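Local coordinates for conserved hypothetical protein TA1206 (Thermoplasma acidophilum, PDB 1QW2) that is of unknown function but belongs to the DUF1805 family and folds into a mixed beta sheet flanked by short helices, at residues 78-81 and 82-85. Numbering follows the deposited sequence.
Sequences EASQ and EAQK
Gln-84 reaches back from the first turn of helix 81-85 over the end of strand 78-79, and every atom of its chain up to the amide nitrogen meets something on the way. CB lies beside the carbonyl oxygens of Ser-80 and Gln-81. With CG anti to the carbonyl carbon (chi1 -67°), that methylene passes Ser-80 O and rests 3.9 Å from Ala-79 CB. The extended chain then carries CD past the same backbone, and NE2 donates to Ala-79 O at 3.0 Å, approaching from above the carbonyl plane, 43° out of it, in a moderately bent bond. The backbone nitrogen of Gln-84 also binds Ser-80 O (2.9 Å), giving the residue a grip on two successive carbonyls. The methyls of Ala-79 and Ala-83 make a loose apolar contact, CB to CB at 4.3 Å.

Ser-80 OG, set between its own backbone N and carbonyl carbon (chi1 71°), accepts from Ala-83 N at 3.1 Å, while Ala-83 CB packs against it. The buried hydroxyl is also hydrogen-bonded to Asp-57 O and Ala-59 N. Replacing Ser-80 by an alanine would remove OG and is likely to leave Ala-83 N without its capping acceptor and Asp-57 O without its hydroxyl partner, with only the backbone pairing left to tie this residue to Ala-59. One residue on, Lys-85 N binds Gln-81 O, and Lys-85 NZ forms a weak, long salt bridge with Glu-82 OE1 on the outer side. The arrangement is a serine N-cap at a strand-to-helix junction, where strand 78-79, outermost in the sheet within this chain, passes through Ser-80 into helix 81-85.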
# COMPACT_ATOMS: atom_id res chain seq x y z
N GLU A 78 -15.45 -19.18 11.54
CA GLU A 78 -14.47 -20.22 11.81
C GLU A 78 -13.34 -19.62 12.63
O GLU A 78 -12.93 -18.48 12.40
CB GLU A 78 -13.89 -20.77 10.51
CG GLU A 78 -14.80 -21.71 9.75
CD GLU A 78 -14.12 -22.28 8.54
OE1 GLU A 78 -14.10 -21.60 7.49
OE2 GLU A 78 -13.58 -23.40 8.64
N ALA A 79 -12.85 -20.38 13.59
CA ALA A 79 -11.75 -19.94 14.44
C ALA A 79 -10.66 -21.01 14.37
O ALA A 79 -10.96 -22.21 14.44
CB ALA A 79 -12.22 -19.78 15.88
N SER A 80 -9.41 -20.60 14.23
CA SER A 80 -8.32 -21.57 14.16
C SER A 80 -8.16 -22.25 15.50
O SER A 80 -8.68 -21.79 16.52
CB SER A 80 -7.01 -20.89 13.77
OG SER A 80 -6.52 -20.09 14.84
N GLN A 81 -7.42 -23.35 15.50
CA GLN A 81 -7.19 -24.08 16.74
C GLN A 81 -6.48 -23.21 17.77
O GLN A 81 -6.85 -23.20 18.95
CB GLN A 81 -6.38 -25.34 16.45
CG GLN A 81 -7.08 -26.29 15.50
CD GLN A 81 -6.28 -27.54 15.22
OE1 GLN A 81 -6.56 -28.61 15.76
NE2 GLN A 81 -5.27 -27.41 14.36
N GLU A 82 -5.46 -22.46 17.34
CA GLU A 82 -4.75 -21.58 18.27
C GLU A 82 -5.66 -20.46 18.76
O GLU A 82 -5.50 -19.96 19.87
CB GLU A 82 -3.50 -20.99 17.61
CG GLU A 82 -2.35 -21.98 17.38
CD GLU A 82 -1.83 -22.60 18.67
OE1 GLU A 82 -1.87 -21.93 19.72
OE2 GLU A 82 -1.37 -23.76 18.63
N ALA A 83 -6.61 -20.05 17.93
CA ALA A 83 -7.54 -18.99 18.32
C ALA A 83 -8.50 -19.53 19.37
O ALA A 83 -8.85 -18.84 20.33
CB ALA A 83 -8.31 -18.48 17.10
N GLN A 84 -8.93 -20.78 19.20
CA GLN A 84 -9.84 -21.39 20.15
C GLN A 84 -9.15 -21.58 21.49
O GLN A 84 -9.79 -21.49 22.54
CB GLN A 84 -10.34 -22.73 19.62
CG GLN A 84 -11.22 -22.61 18.39
CD GLN A 84 -11.70 -23.96 17.88
OE1 GLN A 84 -12.32 -24.73 18.62
NE2 GLN A 84 -11.41 -24.25 16.62
N LYS A 85 -7.85 -21.83 21.46
CA LYS A 85 -7.09 -22.02 22.69
C LYS A 85 -7.08 -20.76 23.55
O LYS A 85 -6.97 -20.85 24.77
CB LYS A 85 -5.65 -22.44 22.36
CG LYS A 85 -5.54 -23.88 21.87
CD LYS A 85 -4.11 -24.22 21.43
CE LYS A 85 -3.13 -24.13 22.59
NZ LYS A 85 -1.74 -24.44 22.15